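Long-range contact in histidinol dehydrogenase (Elizabethkingia anophelis NUHP1, PDB 6AN0), which probably catalyses the two successive NAD-dependent oxidations that turn L-histidinol, through L-histidinaldehyde, into L-histidine, the last step of histidine biosynthesis: residues 200-214 and 224-236. Sequence-based numbering, arbitrary orientation.
Sequences TFGTETIEKADKIFG and KQIAQNFGVAIDM. With EDO (1,2-ethanediol), chain D.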
# COMPACT_ATOMS: atom_id res chain seq x y z
N THR A 200 17.69 -1.76 3.85
CA THR A 200 16.85 -1.46 5.00
C THR A 200 17.58 -0.59 6.02
O THR A 200 17.01 0.37 6.54
CB THR A 200 16.38 -2.77 5.64
OG1 THR A 200 15.55 -3.47 4.72
CG2 THR A 200 15.63 -2.52 6.97
N PHE A 201 18.84 -0.89 6.30
CA PHE A 201 19.57 -0.16 7.34
C PHE A 201 20.61 0.79 6.78
O PHE A 201 21.01 1.72 7.49
CB PHE A 201 20.25 -1.14 8.31
CG PHE A 201 19.28 -2.10 8.96
CD1 PHE A 201 18.51 -1.69 10.04
CD2 PHE A 201 19.11 -3.38 8.46
CE1 PHE A 201 17.59 -2.56 10.64
CE2 PHE A 201 18.20 -4.26 9.05
CZ PHE A 201 17.44 -3.85 10.13
N GLY A 202 21.04 0.60 5.54
CA GLY A 202 22.10 1.41 4.97
C GLY A 202 23.47 0.91 5.36
O GLY A 202 23.64 0.34 6.44
N THR A 203 24.46 1.09 4.49
CA THR A 203 25.86 0.85 4.82
C THR A 203 26.66 2.06 4.37
O THR A 203 26.10 3.06 3.90
CB THR A 203 26.39 -0.43 4.15
OG1 THR A 203 26.46 -0.23 2.73
CG2 THR A 203 25.50 -1.64 4.45
N GLU A 204 27.99 1.96 4.51
CA GLU A 204 28.84 3.04 4.01
C GLU A 204 28.63 3.28 2.52
O GLU A 204 28.69 4.42 2.07
CB GLU A 204 30.31 2.72 4.30
CG GLU A 204 30.65 2.55 5.76
CD GLU A 204 30.71 1.09 6.17
OE1 GLU A 204 30.10 0.26 5.48
OE2 GLU A 204 31.38 0.78 7.18
N THR A 205 28.37 2.22 1.75
CA THR A 205 28.24 2.35 0.30
C THR A 205 26.80 2.51 -0.16
O THR A 205 26.56 3.17 -1.18
CB THR A 205 28.87 1.14 -0.39
OG1 THR A 205 30.24 1.02 0.02
CG2 THR A 205 28.83 1.27 -1.91
N ILE A 206 25.83 1.95 0.55
CA ILE A 206 24.44 1.92 0.11
C ILE A 206 23.62 2.76 1.07
O ILE A 206 23.51 2.43 2.26
CB ILE A 206 23.91 0.48 0.03
CG1 ILE A 206 24.80 -0.34 -0.93
CG2 ILE A 206 22.43 0.45 -0.39
CD1 ILE A 206 24.48 -1.84 -0.99
N GLU A 207 23.06 3.87 0.57
CA GLU A 207 22.13 4.65 1.38
C GLU A 207 20.82 3.89 1.52
O GLU A 207 20.37 3.21 0.60
CB GLU A 207 21.87 6.01 0.74
N LYS A 208 20.20 4.00 2.69
CA LYS A 208 19.03 3.17 2.94
C LYS A 208 17.82 3.69 2.17
O LYS A 208 17.67 4.89 1.93
CB LYS A 208 18.71 3.10 4.44
CG LYS A 208 18.03 4.29 5.05
CD LYS A 208 17.80 4.03 6.55
CE LYS A 208 17.26 5.26 7.26
NZ LYS A 208 16.00 5.74 6.64
N ALA A 209 16.97 2.74 1.79
CA ALA A 209 15.77 2.98 1.02
C ALA A 209 14.59 3.31 1.93
O ALA A 209 14.54 2.89 3.09
CB ALA A 209 15.44 1.74 0.19
N ASP A 210 13.63 4.08 1.40
CA ASP A 210 12.34 4.23 2.06
C ASP A 210 11.36 3.14 1.68
O ASP A 210 10.46 2.82 2.46
CB ASP A 210 11.72 5.59 1.71
CG ASP A 210 12.60 6.77 2.12
OD1 ASP A 210 12.86 7.65 1.28
OD2 ASP A 210 13.01 6.81 3.30
N LYS A 211 11.51 2.57 0.48
CA LYS A 211 10.62 1.53 -0.02
C LYS A 211 11.43 0.61 -0.93
O LYS A 211 12.23 1.09 -1.74
CB LYS A 211 9.42 2.13 -0.77
CG LYS A 211 8.34 1.13 -1.15
CD LYS A 211 7.03 1.85 -1.54
CE LYS A 211 5.94 0.88 -1.97
NZ LYS A 211 4.62 1.61 -2.19
N ILE A 212 11.22 -0.70 -0.80
CA ILE A 212 11.96 -1.71 -1.56
C ILE A 212 11.00 -2.47 -2.46
O ILE A 212 9.94 -2.92 -2.01
CB ILE A 212 12.70 -2.69 -0.61
CG1 ILE A 212 13.76 -1.93 0.21
CG2 ILE A 212 13.30 -3.86 -1.39
CD1 ILE A 212 14.32 -2.74 1.42
N PHE A 213 11.39 -2.63 -3.73
CA PHE A 213 10.59 -3.27 -4.77
C PHE A 213 11.32 -4.48 -5.34
O PHE A 213 12.55 -4.49 -5.43
CB PHE A 213 10.35 -2.31 -5.94
CG PHE A 213 9.47 -1.15 -5.61
CD1 PHE A 213 8.15 -1.13 -6.01
CD2 PHE A 213 9.98 -0.05 -4.91
CE1 PHE A 213 7.33 -0.05 -5.72
CE2 PHE A 213 9.16 1.03 -4.62
CZ PHE A 213 7.84 1.04 -5.03
N GLY A 214 10.55 -5.47 -5.80
CA GLY A 214 11.09 -6.55 -6.60
C GLY A 214 10.99 -7.90 -5.91
O GLY A 214 11.37 -8.05 -4.74
N LYS A 224 12.21 -9.15 3.10
CA LYS A 224 11.37 -7.98 2.84
C LYS A 224 10.24 -7.90 3.85
O LYS A 224 9.89 -6.81 4.33
CB LYS A 224 10.82 -8.04 1.42
CG LYS A 224 11.84 -7.69 0.34
CD LYS A 224 11.29 -7.95 -1.07
CE LYS A 224 10.17 -6.97 -1.42
NZ LYS A 224 9.57 -7.27 -2.75
N GLN A 225 9.65 -9.05 4.21
CA GLN A 225 8.57 -9.06 5.19
C GLN A 225 9.06 -8.56 6.54
O GLN A 225 8.39 -7.73 7.19
CB GLN A 225 7.97 -10.46 5.31
N ILE A 226 10.23 -9.02 6.98
CA ILE A 226 10.75 -8.63 8.28
C ILE A 226 11.28 -7.20 8.26
O ILE A 226 11.17 -6.48 9.26
CB ILE A 226 11.81 -9.65 8.71
CG1 ILE A 226 11.11 -10.97 9.07
CG2 ILE A 226 12.65 -9.12 9.89
CD1 ILE A 226 12.04 -12.14 9.27
N ALA A 227 11.84 -6.77 7.12
CA ALA A 227 12.34 -5.41 6.98
C ALA A 227 11.26 -4.37 7.28
O ALA A 227 11.56 -3.29 7.79
CB ALA A 227 12.90 -5.18 5.57
N GLN A 228 10.01 -4.68 6.94
CA GLN A 228 8.90 -3.79 7.30
C GLN A 228 8.92 -3.38 8.76
O GLN A 228 8.56 -2.25 9.11
CB GLN A 228 7.57 -4.46 6.99
CG GLN A 228 7.15 -4.39 5.56
CD GLN A 228 5.77 -4.98 5.37
OE1 GLN A 228 4.83 -4.30 4.97
NE2 GLN A 228 5.64 -6.28 5.67
N ASN A 229 9.32 -4.29 9.65
CA ASN A 229 9.29 -3.99 11.08
C ASN A 229 10.39 -3.02 11.49
O ASN A 229 10.41 -2.59 12.65
CB ASN A 229 9.40 -5.30 11.87
CG ASN A 229 8.40 -6.33 11.39
OD1 ASN A 229 7.33 -5.99 10.87
ND2 ASN A 229 8.74 -7.60 11.55
N PHE A 230 11.30 -2.68 10.59
CA PHE A 230 12.32 -1.67 10.87
C PHE A 230 12.05 -0.37 10.12
O PHE A 230 12.94 0.47 9.99
CB PHE A 230 13.70 -2.22 10.55
CG PHE A 230 14.05 -3.43 11.39
CD1 PHE A 230 14.56 -3.26 12.66
CD2 PHE A 230 13.82 -4.71 10.92
CE1 PHE A 230 14.86 -4.37 13.45
CE2 PHE A 230 14.12 -5.82 11.69
CZ PHE A 230 14.64 -5.65 12.97
N GLY A 231 10.84 -0.20 9.60
CA GLY A 231 10.40 1.09 9.07
C GLY A 231 10.35 1.21 7.56
O GLY A 231 9.84 2.22 7.08
N VAL A 232 10.85 0.25 6.80
CA VAL A 232 10.84 0.38 5.34
C VAL A 232 9.50 -0.12 4.80
O VAL A 232 8.88 -1.02 5.39
CB VAL A 232 12.05 -0.38 4.72
CG1 VAL A 232 11.83 -1.87 4.77
CG2 VAL A 232 12.31 0.08 3.29
N ALA A 233 9.02 0.49 3.71
CA ALA A 233 7.85 -0.02 3.00
C ALA A 233 8.28 -1.03 1.95
O ALA A 233 9.41 -0.99 1.47
CB ALA A 233 7.07 1.13 2.34
N ILE A 234 7.38 -1.95 1.58
CA ILE A 234 7.65 -2.86 0.47
C ILE A 234 6.51 -2.81 -0.53
O ILE A 234 5.41 -2.34 -0.23
CB ILE A 234 7.91 -4.30 0.95
CG1 ILE A 234 6.65 -4.92 1.56
CG2 ILE A 234 9.09 -4.31 1.94
CD1 ILE A 234 6.81 -6.38 1.94
N ASP A 235 6.78 -3.31 -1.75
CA ASP A 235 5.80 -3.18 -2.84
C ASP A 235 4.57 -4.04 -2.59
O ASP A 235 3.44 -3.53 -2.58
CB ASP A 235 6.43 -3.48 -4.21
CG ASP A 235 7.28 -4.76 -4.25
OD1 ASP A 235 7.57 -5.39 -3.20
OD2 ASP A 235 7.70 -5.11 -5.38
N MET A 236 4.77 -5.32 -2.35
CA MET A 236 3.64 -6.22 -2.13
C MET A 236 4.18 -7.55 -1.63
O MET A 236 5.38 -7.80 -1.75
CB MET A 236 2.87 -6.42 -3.43
CG MET A 236 3.69 -7.16 -4.45
SD MET A 236 2.83 -7.23 -6.02
CE MET A 236 2.89 -5.52 -6.51
C1 EDO D . 1.55 -1.98 -5.31
O1 EDO D . 1.15 -0.61 -5.34
C2 EDO D . 3.05 -1.95 -5.03
O2 EDO D . 3.22 -1.10 -3.90
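F201 turns the edge of its ring, CE1 and CZ leading, onto one face of the F230 ring, where CZ sits off-centre, 3.6 Å from F230 CG. With the planes 64° apart this is a T-shaped (edge-to-face) pair; T200 CG2 stands over the centre of one F201 face, and F42 of helix 35-48 makes a further edge-to-face contact with F201. T200 also presses OG1 against A227 CB, at 3.3 Å, while giving that hydroxyl to I196 O. At the other aromatic ring, the D235 methylene, CB, meets F213 CD1 obliquely at 3.4 Å; F390 stacks on the same ring.

Between these aromatic groups the backbones run as parallel strands. A233 N bonds almost straight to D210 O (173° at the hydrogen), and I212 N to A233 O at 2.9 Å. On one side K211 CG packs against A233 CB; on the other, the I212 side chain crosses that of V232 at about a right angle, CD1 against CG2.

At the far end D235, its CG held between the backbone N and carbonyl carbon, directs its carboxylate to G214 N and K224 NZ. G214 N meets OD2 from above the carboxylate plane, whereas K224 NZ makes a salt bridge to the syn lone pair of OD1. Bent at CG-CD (chi3 68°), K224 also brings NZ 2.8 Å from G214 O, so one ammonium ties helix to both strand ends. Strand 211-213, helix 218-227 and strand 233-234 thus form a classic beta-alpha-beta crossover, with G214 close to Y132, a predicted NAD-binding residue.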